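Local coordinates for protein CCMAN5 (Cellulosimicrobium cellulans, PDB 2XSG) that probably hydrolyses alpha-mannosidic linkages as a bacterial glycoside hydrolase of family 92, exposing mannose-6-phosphate on yeast-made glycoproteins, at residues F62-L67 with G77-V82. Sequence-based numbering, arbitrary orientation.
Sequences FTHTNL and GDLLVV
A single antiparallel bridge between strands 58-63 and 80-84, in the family 92 N-terminal domain, joins Phe62 to Val81 as a hydrogen-bonded pair, with Phe62 N to Val81 O at 2.9 Å and Val81 N to Phe62 O at 2.8 Å. Past it the chains leave regular pairing, and side chains take over part of the bonding. His64 N donates to Asp78 O at 2.8 Å, almost straight on to the carbonyl. The His64 ring sits with CG anti to the carbonyl carbon (chi1 -69°), which, with the turn of the ring about CB-CG, brings ND1 to Leu79 O at 2.8 Å, the acceptor lying in the ring plane at its edge. CE1 of the same ring rests 3.6 Å from Val81 CG2, while NE2 bonds to His147 on strand 144-150; the imidazole is thus held at both nitrogens. The CB of Thr65 is directed toward 77-82. Its OG1, between backbone N and carbonyl carbon (chi1 72°), accepts from Asp78 N at 3.0 Å and donates to Asp78 OD1 at 2.8 Å, on the anti side of the carboxylate. A valine here would probably leave Asp78 N without its acceptor and remove one of the bonds that fix the buried carboxylate. Tyr200 also bonds OD1, and Arg170 makes a salt bridge with OD2, which would favour the charged form. Gly77 N reaches Thr65 O from above the carbonyl plane, and the positive phi of Gly77 (80°) by itself favours glycine. Thr63 CG2 crosses Leu80, 3.7 Å from its CD1. All ten touching residues are buried. The bridge and the irregular chain beyond it join strand 80-84, at the edge of one antiparallel sheet, to strand 58-63 of another in this beta-rich domain.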
ATOM      1  N   PHE A  62      14.354  14.564  -9.684  1.00  3.60           N
ATOM      2  CA  PHE A  62      13.091  13.819  -9.671  1.00  4.01           C
ATOM      3  C   PHE A  62      13.194  12.464 -10.367  1.00  4.03           C
ATOM      4  O   PHE A  62      13.697  12.370 -11.484  1.00  4.05           O
ATOM      5  CB  PHE A  62      11.987  14.659 -10.315  1.00  4.19           C
ATOM      6  CG  PHE A  62      11.773  15.978  -9.630  1.00  4.94           C
ATOM      7  CD1 PHE A  62      10.894  16.072  -8.553  1.00  4.33           C
ATOM      8  CD2 PHE A  62      12.475  17.113 -10.032  1.00  4.97           C
ATOM      9  CE1 PHE A  62      10.694  17.266  -7.897  1.00  4.09           C
ATOM     10  CE2 PHE A  62      12.279  18.335  -9.375  1.00  6.99           C
ATOM     11  CZ  PHE A  62      11.384  18.407  -8.297  1.00  6.71           C
ATOM     12  N   THR A  63      12.726  11.420  -9.682  1.00  4.03           N
ATOM     13  CA  THR A  63      12.647  10.069 -10.221  1.00  3.06           C
ATOM     14  C   THR A  63      11.206   9.875 -10.664  1.00  3.63           C
ATOM     15  O   THR A  63      10.344  10.655 -10.261  1.00  3.66           O
ATOM     16  CB  THR A  63      13.029   9.028  -9.158  1.00  3.10           C
ATOM     17  OG1 THR A  63      12.251   9.238  -7.973  1.00  2.00           O
ATOM     18  CG2 THR A  63      14.479   9.171  -8.798  1.00  2.00           C
ATOM     19  N   HIS A  64      10.938   8.874 -11.516  1.00  3.07           N
ATOM     20  CA  HIS A  64       9.625   8.782 -12.154  1.00  2.46           C
ATOM     21  C   HIS A  64       8.853   7.507 -11.835  1.00  2.42           C
ATOM     22  O   HIS A  64       7.677   7.391 -12.192  1.00  2.17           O
ATOM     23  CB  HIS A  64       9.743   9.005 -13.675  1.00  2.14           C
ATOM     24  CG  HIS A  64      10.099  10.414 -14.030  1.00  2.88           C
ATOM     25  ND1 HIS A  64      11.355  10.937 -13.813  1.00  2.29           N
ATOM     26  CD2 HIS A  64       9.342  11.434 -14.497  1.00  2.40           C
ATOM     27  CE1 HIS A  64      11.366  12.209 -14.170  1.00  5.03           C
ATOM     28  NE2 HIS A  64      10.160  12.531 -14.597  1.00  5.14           N
ATOM     29  N   THR A  65       9.529   6.545 -11.204  1.00  2.31           N
ATOM     30  CA  THR A  65       8.897   5.283 -10.807  1.00  2.07           C
ATOM     31  C   THR A  65       9.071   5.070  -9.318  1.00  2.16           C
ATOM     32  O   THR A  65      10.027   5.570  -8.709  1.00  2.00           O
ATOM     33  CB  THR A  65       9.467   4.035 -11.564  1.00  2.04           C
ATOM     34  OG1 THR A  65      10.795   3.744 -11.099  1.00  2.00           O
ATOM     35  CG2 THR A  65       9.486   4.263 -13.069  1.00  2.00           C
ATOM     36  N   ASN A  66       8.144   4.326  -8.722  1.00  2.45           N
ATOM     37  CA  ASN A  66       8.227   4.111  -7.293  1.00  2.86           C
ATOM     38  C   ASN A  66       7.220   3.101  -6.764  1.00  3.05           C
ATOM     39  O   ASN A  66       6.361   2.614  -7.515  1.00  2.77           O
ATOM     40  CB  ASN A  66       8.054   5.448  -6.569  1.00  2.85           C
ATOM     41  CG  ASN A  66       9.128   5.673  -5.533  1.00  2.31           C
ATOM     42  OD1 ASN A  66       9.399   4.793  -4.706  1.00  2.00           O
ATOM     43  ND2 ASN A  66       9.759   6.849  -5.577  1.00  2.00           N
ATOM     44  N   LEU A  67       7.352   2.811  -5.469  1.00  3.19           N
ATOM     45  CA  LEU A  67       6.444   1.942  -4.731  1.00  3.42           C
ATOM     46  C   LEU A  67       6.130   2.604  -3.399  1.00  3.40           C
ATOM     47  O   LEU A  67       7.031   3.074  -2.704  1.00  4.34           O
ATOM     48  CB  LEU A  67       7.098   0.583  -4.458  1.00  2.94           C
ATOM     49  CG  LEU A  67       7.409  -0.317  -5.647  1.00  3.22           C
ATOM     50  CD1 LEU A  67       8.084  -1.605  -5.175  1.00  2.82           C
ATOM     51  CD2 LEU A  67       6.141  -0.613  -6.444  1.00  3.25           C
ATOM     52  N   GLY A  77      12.274   4.110  -8.359  1.00  2.83           N
ATOM     53  CA  GLY A  77      13.264   5.204  -8.261  1.00  2.77           C
ATOM     54  C   GLY A  77      14.038   5.412  -9.563  1.00  3.06           C
ATOM     55  O   GLY A  77      15.122   5.997  -9.554  1.00  3.23           O
ATOM     56  N   ASP A  78      13.472   4.937 -10.677  1.00  2.87           N
ATOM     57  CA  ASP A  78      14.086   5.037 -12.008  1.00  3.19           C
ATOM     58  C   ASP A  78      13.941   6.423 -12.622  1.00  3.55           C
ATOM     59  O   ASP A  78      12.961   7.127 -12.358  1.00  3.97           O
ATOM     60  CB  ASP A  78      13.432   4.058 -13.000  1.00  2.38           C
ATOM     61  CG  ASP A  78      13.609   2.596 -12.602  1.00  2.92           C
ATOM     62  OD1 ASP A  78      12.595   1.935 -12.247  1.00  2.16           O
ATOM     63  OD2 ASP A  78      14.758   2.122 -12.649  1.00  2.86           O
ATOM     64  N   LEU A  79      14.913   6.766 -13.473  1.00  3.12           N
ATOM     65  CA  LEU A  79      14.862   7.919 -14.357  1.00  3.46           C
ATOM     66  C   LEU A  79      14.967   9.221 -13.557  1.00  3.23           C
ATOM     67  O   LEU A  79      13.966   9.904 -13.335  1.00  3.16           O
ATOM     68  CB  LEU A  79      13.599   7.896 -15.218  1.00  4.01           C
ATOM     69  CG  LEU A  79      13.660   8.451 -16.649  1.00  5.87           C
ATOM     70  CD1 LEU A  79      12.529   7.854 -17.495  1.00  5.43           C
ATOM     71  CD2 LEU A  79      13.596   9.980 -16.668  1.00  7.17           C
ATOM     72  N   LEU A  80      16.187   9.542 -13.137  1.00  2.57           N
ATOM     73  CA  LEU A  80      16.427  10.716 -12.320  1.00  3.19           C
ATOM     74  C   LEU A  80      16.713  11.911 -13.208  1.00  3.30           C
ATOM     75  O   LEU A  80      17.653  11.891 -14.009  1.00  4.14           O
ATOM     76  CB  LEU A  80      17.564  10.469 -11.309  1.00  3.27           C
ATOM     77  CG  LEU A  80      17.978  11.634 -10.388  1.00  3.65           C
ATOM     78  CD1 LEU A  80      16.907  11.919  -9.342  1.00  3.01           C
ATOM     79  CD2 LEU A  80      19.323  11.329  -9.712  1.00  2.00           C
ATOM     80  N   VAL A  81      15.882  12.940 -13.077  1.00  3.12           N
ATOM     81  CA  VAL A  81      16.069  14.203 -13.798  1.00  2.38           C
ATOM     82  C   VAL A  81      16.544  15.300 -12.833  1.00  2.49           C
ATOM     83  O   VAL A  81      15.845  15.641 -11.889  1.00  2.00           O
ATOM     84  CB  VAL A  81      14.765  14.641 -14.505  1.00  2.67           C
ATOM     85  CG1 VAL A  81      14.891  16.079 -15.095  1.00  2.00           C
ATOM     86  CG2 VAL A  81      14.333  13.600 -15.587  1.00  2.00           C
ATOM     87  N   VAL A  82      17.742  15.823 -13.087  1.00  2.07           N
ATOM     88  CA  VAL A  82      18.407  16.771 -12.211  1.00  2.66           C
ATOM     89  C   VAL A  82      18.665  18.097 -12.938  1.00  2.63           C
ATOM     90  O   VAL A  82      19.460  18.127 -13.892  1.00  3.18           O
ATOM     91  CB  VAL A  82      19.788  16.222 -11.715  1.00  2.50           C
ATOM     92  CG1 VAL A  82      20.469  17.221 -10.782  1.00  2.00           C
ATOM     93  CG2 VAL A  82      19.625  14.883 -11.013  1.00  3.01           C
TER